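Local coordinates for Alpha/beta hydrolase (PDB 2QJW), which is of unknown function but probably acts as a serine hydrolase of the alpha/beta-hydrolase superfamily, at residues 92-105 against 116-130. Sequence-based numbering, arbitrary orientation.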
loop_
_atom_site.group_PDB
_atom_site.type_symbol
_atom_site.label_atom_id
_atom_site.label_comp_id
_atom_site.label_asym_id
_atom_site.label_seq_id
_atom_site.Cartn_x
_atom_site.Cartn_y
_atom_site.Cartn_z
ATOM N N SER A 92 16.336 10.215 11.280
ATOM C CA SER A 92 15.694 11.302 10.564
ATOM C C SER A 92 15.393 12.521 11.456
ATOM O O SER A 92 15.216 13.602 10.935
ATOM C CB SER A 92 14.381 10.864 9.898
ATOM O OG SER A 92 13.349 10.595 10.834
ATOM N N LEU A 93 15.310 12.281 12.763
ATOM C CA LEU A 93 15.076 13.269 13.816
ATOM C C LEU A 93 16.309 14.136 14.054
ATOM O O LEU A 93 16.163 15.223 14.640
ATOM C CB LEU A 93 14.716 12.596 15.134
ATOM C CG LEU A 93 13.532 11.583 15.291
ATOM C CD1 LEU A 93 13.607 10.790 16.612
ATOM C CD2 LEU A 93 12.270 12.310 15.195
ATOM N N GLN A 94 17.466 13.681 13.562
ATOM C CA GLN A 94 18.762 14.332 13.800
ATOM C C GLN A 94 19.495 14.902 12.606
ATOM O O GLN A 94 20.482 15.618 12.802
ATOM C CB GLN A 94 19.656 13.266 14.480
ATOM C CG GLN A 94 19.131 12.910 15.849
ATOM C CD GLN A 94 20.191 12.245 16.739
ATOM O OE1 GLN A 94 19.994 11.146 17.225
ATOM N NE2 GLN A 94 21.330 12.909 16.909
ATOM N N VAL A 95 19.055 14.567 11.393
ATOM C CA VAL A 95 19.635 15.024 10.164
ATOM C C VAL A 95 18.499 15.450 9.209
ATOM O O VAL A 95 17.397 14.934 9.307
ATOM C CB VAL A 95 20.551 13.912 9.511
ATOM C CG1 VAL A 95 19.745 12.887 8.700
ATOM C CG2 VAL A 95 21.613 14.532 8.644
ATOM N N PRO A 96 18.723 16.409 8.316
ATOM C CA PRO A 96 17.600 16.719 7.394
ATOM C C PRO A 96 17.457 15.557 6.409
ATOM O O PRO A 96 18.383 15.243 5.661
ATOM C CB PRO A 96 18.004 18.029 6.748
ATOM C CG PRO A 96 19.456 18.137 6.909
ATOM C CD PRO A 96 19.868 17.331 8.087
ATOM N N THR A 97 16.281 14.946 6.443
ATOM C CA THR A 97 15.980 13.740 5.694
ATOM C C THR A 97 14.880 14.050 4.719
ATOM O O THR A 97 13.902 14.671 5.076
ATOM C CB THR A 97 15.575 12.653 6.707
ATOM O OG1 THR A 97 16.638 12.469 7.643
ATOM C CG2 THR A 97 15.251 11.319 6.002
ATOM N N ARG A 98 15.068 13.641 3.463
ATOM C CA ARG A 98 14.143 13.914 2.403
ATOM C C ARG A 98 12.838 13.117 2.531
ATOM O O ARG A 98 11.760 13.590 2.250
ATOM C CB ARG A 98 14.783 13.648 1.017
ATOM C CG ARG A 98 13.904 13.970 -0.137
ATOM C CD ARG A 98 13.492 15.420 -0.216
ATOM N NE ARG A 98 12.479 15.702 -1.199
ATOM C CZ ARG A 98 11.181 15.677 -1.031
ATOM N NH1 ARG A 98 10.615 15.305 0.104
ATOM N NH2 ARG A 98 10.393 15.991 -2.044
ATOM N N ALA A 99 13.014 11.855 2.912
ATOM C CA ALA A 99 11.891 10.878 3.004
ATOM C C ALA A 99 12.399 9.633 3.691
ATOM O O ALA A 99 13.604 9.420 3.801
ATOM C CB ALA A 99 11.354 10.502 1.622
ATOM N N LEU A 100 11.441 8.825 4.142
ATOM C CA LEU A 100 11.716 7.651 4.952
ATOM C C LEU A 100 10.917 6.446 4.473
ATOM O O LEU A 100 9.683 6.529 4.379
ATOM C CB LEU A 100 11.321 7.985 6.375
ATOM C CG LEU A 100 11.648 7.052 7.520
ATOM C CD1 LEU A 100 13.212 6.782 7.639
ATOM C CD2 LEU A 100 11.048 7.613 8.827
ATOM N N PHE A 101 11.600 5.318 4.230
ATOM C CA PHE A 101 10.971 4.086 3.781
ATOM C C PHE A 101 11.223 3.005 4.823
ATOM O O PHE A 101 12.382 2.644 5.083
ATOM C CB PHE A 101 11.455 3.613 2.414
ATOM C CG PHE A 101 10.740 2.414 1.933
ATOM C CD1 PHE A 101 9.464 2.518 1.492
ATOM C CD2 PHE A 101 11.342 1.190 1.943
ATOM C CE1 PHE A 101 8.793 1.390 1.010
ATOM C CE2 PHE A 101 10.665 0.059 1.500
ATOM C CZ PHE A 101 9.386 0.152 1.040
ATOM N N LEU A 102 10.154 2.511 5.421
ATOM C CA LEU A 102 10.298 1.575 6.542
ATOM C C LEU A 102 9.615 0.279 6.275
ATOM O O LEU A 102 8.423 0.219 6.098
ATOM C CB LEU A 102 9.673 2.182 7.769
ATOM C CG LEU A 102 10.037 3.608 8.182
ATOM C CD1 LEU A 102 9.303 4.125 9.455
ATOM C CD2 LEU A 102 11.551 3.700 8.410
HETATM N N MSE A 103 10.382 -0.807 6.243
HETATM C CA MSE A 103 9.843 -2.183 6.179
HETATM C C MSE A 103 9.779 -2.726 7.618
HETATM O O MSE A 103 10.746 -2.612 8.362
HETATM C CB MSE A 103 10.643 -3.089 5.297
HETATM C CG MSE A 103 10.752 -2.581 3.844
HETATM SE SE MSE A 103 11.780 -3.656 2.680
HETATM C CE MSE A 103 13.438 -3.183 3.417
ATOM N N VAL A 104 8.622 -3.288 7.972
ATOM C CA VAL A 104 8.361 -3.944 9.300
ATOM C C VAL A 104 9.054 -3.187 10.448
ATOM O O VAL A 104 9.874 -3.743 11.164
ATOM C CB VAL A 104 8.656 -5.488 9.280
ATOM C CG1 VAL A 104 7.584 -6.179 8.425
ATOM C CG2 VAL A 104 10.018 -5.812 8.773
ATOM N N PRO A 105 8.708 -1.902 10.643
ATOM C CA PRO A 105 9.327 -1.117 11.716
ATOM C C PRO A 105 8.828 -1.512 13.105
ATOM O O PRO A 105 7.638 -1.584 13.288
ATOM C CB PRO A 105 8.884 0.321 11.370
ATOM C CG PRO A 105 7.613 0.192 10.742
ATOM C CD PRO A 105 7.704 -1.093 9.920
ATOM N N ASP A 116 9.968 6.948 16.458
ATOM C CA ASP A 116 9.546 8.291 16.059
ATOM C C ASP A 116 10.312 8.625 14.798
ATOM O O ASP A 116 11.284 7.985 14.477
ATOM C CB ASP A 116 9.776 9.297 17.185
ATOM C CG ASP A 116 9.016 10.587 17.017
ATOM O OD1 ASP A 116 8.078 10.658 16.246
ATOM O OD2 ASP A 116 9.337 11.512 17.786
ATOM N N ALA A 117 9.881 9.685 14.129
ATOM C CA ALA A 117 10.421 10.077 12.857
ATOM C C ALA A 117 10.167 11.565 12.598
ATOM O O ALA A 117 9.224 12.143 13.114
ATOM C CB ALA A 117 9.806 9.228 11.739
ATOM N N ALA A 118 10.986 12.133 11.722
ATOM C CA ALA A 118 10.792 13.495 11.252
ATOM C C ALA A 118 9.482 13.571 10.495
ATOM O O ALA A 118 8.989 12.584 9.920
ATOM C CB ALA A 118 11.926 13.838 10.317
ATOM N N ALA A 119 8.958 14.777 10.404
ATOM C CA ALA A 119 7.697 15.070 9.736
ATOM C C ALA A 119 7.888 15.260 8.241
ATOM O O ALA A 119 7.542 16.281 7.675
ATOM C CB ALA A 119 7.046 16.283 10.390
ATOM N N VAL A 120 8.406 14.235 7.588
ATOM C CA VAL A 120 8.692 14.150 6.185
ATOM C C VAL A 120 7.890 12.980 5.565
ATOM O O VAL A 120 7.257 12.231 6.301
ATOM C CB VAL A 120 10.191 13.958 5.975
ATOM C CG1 VAL A 120 10.952 15.147 6.643
ATOM C CG2 VAL A 120 10.726 12.628 6.522
ATOM N N PRO A 121 7.887 12.839 4.237
ATOM C CA PRO A 121 7.151 11.677 3.661
ATOM C C PRO A 121 7.657 10.347 4.235
ATOM O O PRO A 121 8.873 10.123 4.302
ATOM C CB PRO A 121 7.426 11.792 2.217
ATOM C CG PRO A 121 7.716 13.291 2.002
ATOM C CD PRO A 121 8.437 13.727 3.196
ATOM N N ILE A 122 6.723 9.546 4.723
ATOM C CA ILE A 122 7.005 8.210 5.275
ATOM C C ILE A 122 6.153 7.209 4.533
ATOM O O ILE A 122 4.941 7.437 4.382
ATOM C CB ILE A 122 6.707 8.128 6.772
ATOM C CG1 ILE A 122 7.550 9.186 7.538
ATOM C CG2 ILE A 122 6.922 6.720 7.312
ATOM C CD1 ILE A 122 7.101 9.387 8.992
ATOM N N SER A 123 6.789 6.140 4.056
ATOM C CA SER A 123 6.107 5.024 3.419
ATOM C C SER A 123 6.535 3.761 4.144
ATOM O O SER A 123 7.717 3.552 4.326
ATOM C CB SER A 123 6.414 4.971 1.950
ATOM O OG SER A 123 5.812 3.882 1.317
ATOM N N ILE A 124 5.558 2.937 4.527
ATOM C CA ILE A 124 5.771 1.764 5.353
ATOM C C ILE A 124 5.215 0.567 4.620
ATOM O O ILE A 124 4.125 0.635 4.040
ATOM C CB ILE A 124 5.062 1.908 6.744
ATOM C CG1 ILE A 124 5.485 3.192 7.474
ATOM C CG2 ILE A 124 5.276 0.655 7.609
ATOM C CD1 ILE A 124 4.510 3.543 8.589
ATOM N N VAL A 125 5.950 -0.529 4.679
ATOM C CA VAL A 125 5.459 -1.864 4.259
ATOM C C VAL A 125 5.472 -2.738 5.504
ATOM O O VAL A 125 6.523 -2.933 6.070
ATOM C CB VAL A 125 6.230 -2.528 3.110
ATOM C CG1 VAL A 125 5.634 -3.892 2.745
ATOM C CG2 VAL A 125 6.203 -1.580 1.920
ATOM N N HIS A 126 4.282 -3.227 5.924
ATOM C CA HIS A 126 4.228 -4.144 7.063
ATOM C C HIS A 126 3.445 -5.374 6.735
ATOM O O HIS A 126 2.656 -5.443 5.807
ATOM C CB HIS A 126 3.611 -3.439 8.246
ATOM C CG HIS A 126 3.917 -4.083 9.537
ATOM N ND1 HIS A 126 5.190 -4.125 10.029
ATOM C CD2 HIS A 126 3.120 -4.701 10.439
ATOM C CE1 HIS A 126 5.168 -4.786 11.182
ATOM N NE2 HIS A 126 3.925 -5.154 11.432
ATOM N N ALA A 127 3.761 -6.420 7.499
ATOM C CA ALA A 127 3.142 -7.762 7.352
ATOM C C ALA A 127 1.920 -7.912 8.239
ATOM O O ALA A 127 2.033 -7.737 9.462
ATOM C CB ALA A 127 4.187 -8.800 7.714
ATOM N N TRP A 128 0.782 -8.297 7.662
ATOM C CA TRP A 128 -0.387 -8.578 8.445
ATOM C C TRP A 128 -0.070 -9.588 9.557
ATOM O O TRP A 128 -0.680 -9.444 10.648
ATOM C CB TRP A 128 -1.480 -9.207 7.571
ATOM C CG TRP A 128 -2.325 -8.276 6.795
ATOM C CD1 TRP A 128 -2.512 -8.286 5.465
ATOM C CD2 TRP A 128 -3.142 -7.218 7.303
ATOM N NE1 TRP A 128 -3.371 -7.285 5.090
ATOM C CE2 TRP A 128 -3.801 -6.633 6.202
ATOM C CE3 TRP A 128 -3.431 -6.731 8.596
ATOM C CZ2 TRP A 128 -4.662 -5.610 6.340
ATOM C CZ3 TRP A 128 -4.333 -5.693 8.713
ATOM C CH2 TRP A 128 -4.929 -5.148 7.595
ATOM N N HIS A 129 0.748 -10.586 9.272
ATOM C CA HIS A 129 1.005 -11.705 10.188
ATOM C C HIS A 129 2.325 -11.611 10.896
ATOM O O HIS A 129 2.843 -12.631 11.352
ATOM C CB HIS A 129 0.929 -13.008 9.446
ATOM C CG HIS A 129 -0.287 -13.116 8.622
ATOM N ND1 HIS A 129 -1.539 -13.127 9.185
ATOM C CD2 HIS A 129 -0.462 -13.193 7.278
ATOM C CE1 HIS A 129 -2.443 -13.211 8.219
ATOM N NE2 HIS A 129 -1.811 -13.281 7.060
ATOM N N ASP A 130 2.848 -10.406 11.071
ATOM C CA ASP A 130 4.091 -10.236 11.751
ATOM C C ASP A 130 3.906 -10.785 13.182
ATOM O O ASP A 130 3.003 -10.358 13.902
ATOM C CB ASP A 130 4.460 -8.764 11.800
ATOM C CG ASP A 130 5.868 -8.518 12.178
ATOM O OD1 ASP A 130 6.376 -9.108 13.160
ATOM O OD2 ASP A 130 6.546 -7.743 11.457
#
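Phe-101 and Val-125 meet on one face of two neighbouring parallel strands. With CG anti to the backbone N (chi1 -176°), the Phe-101 ring lies obliquely against Val-125, CZ to CG2 3.7 Å, and also meets Phe-169. On the opposite face of the sheet Leu-100, in the conformer given, packs through CD2 against CG1 of Ile-122 and CB of Ala-117. Five backbone hydrogen bonds, from Leu-100 N to Pro-121 O through Val-104 N to Val-125 O, join the strands. These are adjacent inner strands of the parallel alpha/beta-hydrolase sheet, with 99-103 lying between 122-127 and 76-81, the latter leading into the probable nucleophile elbow around Ser-82. Just beyond the C-terminal ends of the strands Val-104 CG1 packs 3.6 Å from OD2 of Asp-130, the probable acid of a Ser-His-Asp triad; the same OD2 is hydrogen-bonded to ND1 of His-156. His-126 turns its ring edge to Val-104, its ND1 lying 3.3 Å from CA of Val-104; this buried nitrogen has no polar partner, whereas NE2 bonds to Ile-133 O. Before the strands, Ala-118 N donates a nearly straight bond (175°) to Ser-92 OG at 3.0 Å, and that hydroxyl also bonds to Ala-89 O in helix 83-92.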